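ParM protein (Staphylococcus aureus, PDB 3JS6) is an actin-like protein that forms filaments and probably drives segregation of plasmid DNA. Local coordinates at residues A[219-224]-A[264-269]. Numbering follows the deposited sequence.
Sequences IDFYKR and DEFYKE
E269 and F221 carry most of this contact, with R224 and F266 completing it. At the level of the backbone, the CA atoms of F221 and E269 are 7.0 Å apart, the shortest such separation between 219-224 and 264-269. The phenyl ring of F221 reaches across because its CG stands anti to the backbone N (chi1 -174°), which swings the end of the ring across to the other helix. There its edge meets the face of F266 in an offset edge-to-face pair: the planes lie at 82°, the ring centroids are 5.4 Å apart, and F221 CE2 comes within 3.6 Å of F266 CE1. F221 CZ lies over the F266 face but displaced toward the rim, which accounts for the offset. F221 CE1 also meets E269 CB obliquely, at 3.6 Å. From that base the E269 chain bends at chi2 and carries its carboxylate to R224. The charged groups do not pair: R224 NE and E269 OE1 remain 4.7 Å apart, too far for contact, though a weaker long-range attraction is possible, and the carboxylate lies instead against the aliphatic part of the arginine, E269 OE1 being 3.3 Å from R224 CD. F221 and E269 are buried, whereas R224 lies at the exposed margin. Outside the pair of segments, I303 of helix 301-311 touches both phenylalanines, H304 adds another edge-to-face partner for F221, and I225 packs on F266 and E269. The axes of 219-224 and 264-269 approach to 10.1 Å with directions 137° apart, an oblique packing of antiparallel sense that joins helices 218-228 and 263-284 in the C-terminal, MreB-like part of the actin-like fold.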
loop_
_atom_site.group_PDB
_atom_site.type_symbol
_atom_site.label_atom_id
_atom_site.label_comp_id
_atom_site.label_asym_id
_atom_site.label_seq_id
_atom_site.Cartn_x
_atom_site.Cartn_y
_atom_site.Cartn_z
ATOM N N ILE A 219 4.878 -15.475 -5.775
ATOM C CA ILE A 219 4.318 -16.788 -5.457
ATOM C C ILE A 219 4.741 -17.756 -6.573
ATOM O O ILE A 219 5.255 -18.840 -6.305
ATOM C CB ILE A 219 2.772 -16.705 -5.350
ATOM C CG1 ILE A 219 2.400 -15.856 -4.131
ATOM C CG2 ILE A 219 2.162 -18.103 -5.265
ATOM C CD1 ILE A 219 0.927 -15.539 -4.001
ATOM N N ASP A 220 4.551 -17.346 -7.823
ATOM C CA ASP A 220 4.954 -18.170 -8.960
ATOM C C ASP A 220 6.466 -18.425 -8.939
ATOM O O ASP A 220 6.933 -19.517 -9.298
ATOM C CB ASP A 220 4.598 -17.483 -10.275
ATOM C CG ASP A 220 3.113 -17.382 -10.493
ATOM O OD1 ASP A 220 2.498 -18.408 -10.871
ATOM O OD2 ASP A 220 2.562 -16.277 -10.274
ATOM N N PHE A 221 7.228 -17.410 -8.538
ATOM C CA PHE A 221 8.682 -17.530 -8.475
ATOM C C PHE A 221 9.088 -18.658 -7.524
ATOM O O PHE A 221 9.722 -19.636 -7.929
ATOM C CB PHE A 221 9.294 -16.208 -7.987
ATOM C CG PHE A 221 10.806 -16.178 -8.019
ATOM C CD1 PHE A 221 11.494 -16.329 -9.222
ATOM C CD2 PHE A 221 11.533 -15.956 -6.853
ATOM C CE1 PHE A 221 12.884 -16.255 -9.264
ATOM C CE2 PHE A 221 12.929 -15.879 -6.879
ATOM C CZ PHE A 221 13.606 -16.029 -8.088
ATOM N N TYR A 222 8.711 -18.497 -6.260
ATOM C CA TYR A 222 9.028 -19.448 -5.211
ATOM C C TYR A 222 8.464 -20.835 -5.499
ATOM O O TYR A 222 9.040 -21.844 -5.084
ATOM C CB TYR A 222 8.504 -18.943 -3.856
ATOM C CG TYR A 222 9.246 -17.743 -3.295
ATOM C CD1 TYR A 222 8.725 -16.459 -3.409
ATOM C CD2 TYR A 222 10.467 -17.898 -2.633
ATOM C CE1 TYR A 222 9.399 -15.351 -2.874
ATOM C CE2 TYR A 222 11.150 -16.799 -2.096
ATOM C CZ TYR A 222 10.607 -15.529 -2.220
ATOM O OH TYR A 222 11.260 -14.440 -1.686
ATOM N N LYS A 223 7.338 -20.882 -6.202
ATOM C CA LYS A 223 6.718 -22.158 -6.546
ATOM C C LYS A 223 7.533 -22.858 -7.616
ATOM O O LYS A 223 7.796 -24.058 -7.530
ATOM C CB LYS A 223 5.287 -21.937 -7.048
ATOM C CG LYS A 223 4.214 -22.256 -6.014
ATOM C CD LYS A 223 3.678 -23.684 -6.168
ATOM C CE LYS A 223 4.767 -24.761 -6.045
ATOM N NZ LYS A 223 5.409 -24.832 -4.699
ATOM N N ARG A 224 7.935 -22.099 -8.629
ATOM C CA ARG A 224 8.720 -22.646 -9.721
ATOM C C ARG A 224 10.070 -23.130 -9.180
ATOM O O ARG A 224 10.669 -24.054 -9.724
ATOM C CB ARG A 224 8.917 -21.579 -10.799
ATOM C CG ARG A 224 9.427 -22.106 -12.131
ATOM C CD ARG A 224 9.811 -20.960 -13.062
ATOM N NE ARG A 224 8.659 -20.146 -13.438
ATOM C CZ ARG A 224 7.842 -20.423 -14.452
ATOM N NH1 ARG A 224 8.053 -21.501 -15.202
ATOM N NH2 ARG A 224 6.812 -19.624 -14.714
ATOM N N ASP A 264 21.519 -22.640 -6.936
ATOM C CA ASP A 264 21.531 -22.865 -8.381
ATOM C C ASP A 264 20.159 -22.640 -9.012
ATOM O O ASP A 264 20.028 -21.996 -10.061
ATOM C CB ASP A 264 21.991 -24.300 -8.665
ATOM C CG ASP A 264 22.539 -24.471 -10.063
ATOM O OD1 ASP A 264 21.981 -23.867 -11.007
ATOM O OD2 ASP A 264 23.524 -25.226 -10.216
ATOM N N GLU A 265 19.140 -23.190 -8.364
ATOM C CA GLU A 265 17.776 -23.070 -8.837
ATOM C C GLU A 265 17.389 -21.601 -8.855
ATOM O O GLU A 265 16.981 -21.068 -9.892
ATOM C CB GLU A 265 16.823 -23.851 -7.927
ATOM C CG GLU A 265 16.831 -25.373 -8.138
ATOM C CD GLU A 265 18.000 -26.076 -7.459
ATOM O OE1 GLU A 265 19.171 -25.797 -7.806
ATOM O OE2 GLU A 265 17.742 -26.917 -6.571
ATOM N N PHE A 266 17.536 -20.955 -7.701
ATOM C CA PHE A 266 17.209 -19.546 -7.563
ATOM C C PHE A 266 17.699 -18.750 -8.760
ATOM O O PHE A 266 16.897 -18.219 -9.523
ATOM C CB PHE A 266 17.827 -18.978 -6.288
ATOM C CG PHE A 266 17.467 -17.548 -6.037
ATOM C CD1 PHE A 266 16.350 -17.223 -5.278
ATOM C CD2 PHE A 266 18.231 -16.521 -6.590
ATOM C CE1 PHE A 266 15.998 -15.899 -5.073
ATOM C CE2 PHE A 266 17.887 -15.194 -6.394
ATOM C CZ PHE A 266 16.768 -14.882 -5.633
ATOM N N TYR A 267 19.014 -18.684 -8.936
ATOM C CA TYR A 267 19.596 -17.927 -10.036
ATOM C C TYR A 267 19.035 -18.298 -11.396
ATOM O O TYR A 267 19.007 -17.467 -12.303
ATOM C CB TYR A 267 21.119 -18.079 -10.060
ATOM C CG TYR A 267 21.836 -17.451 -8.880
ATOM C CD1 TYR A 267 23.200 -17.157 -8.947
ATOM C CD2 TYR A 267 21.164 -17.175 -7.695
ATOM C CE1 TYR A 267 23.872 -16.604 -7.857
ATOM C CE2 TYR A 267 21.823 -16.625 -6.599
ATOM C CZ TYR A 267 23.174 -16.343 -6.685
ATOM O OH TYR A 267 23.825 -15.825 -5.589
ATOM N N LYS A 268 18.586 -19.539 -11.543
ATOM C CA LYS A 268 18.034 -19.985 -12.820
ATOM C C LYS A 268 16.631 -19.439 -13.044
ATOM O O LYS A 268 16.322 -18.908 -14.112
ATOM C CB LYS A 268 18.031 -21.516 -12.885
ATOM C CG LYS A 268 19.143 -22.124 -13.760
ATOM C CD LYS A 268 20.458 -21.329 -13.737
ATOM C CE LYS A 268 20.461 -20.204 -14.787
ATOM N NZ LYS A 268 21.748 -19.439 -14.837
ATOM N N GLU A 269 15.783 -19.569 -12.034
ATOM C CA GLU A 269 14.429 -19.060 -12.135
ATOM C C GLU A 269 14.485 -17.540 -12.313
ATOM O O GLU A 269 13.860 -16.986 -13.215
ATOM C CB GLU A 269 13.650 -19.407 -10.869
ATOM C CG GLU A 269 12.365 -20.195 -11.106
ATOM C CD GLU A 269 12.612 -21.604 -11.641
ATOM O OE1 GLU A 269 13.052 -21.744 -12.804
ATOM O OE2 GLU A 269 12.369 -22.575 -10.893
#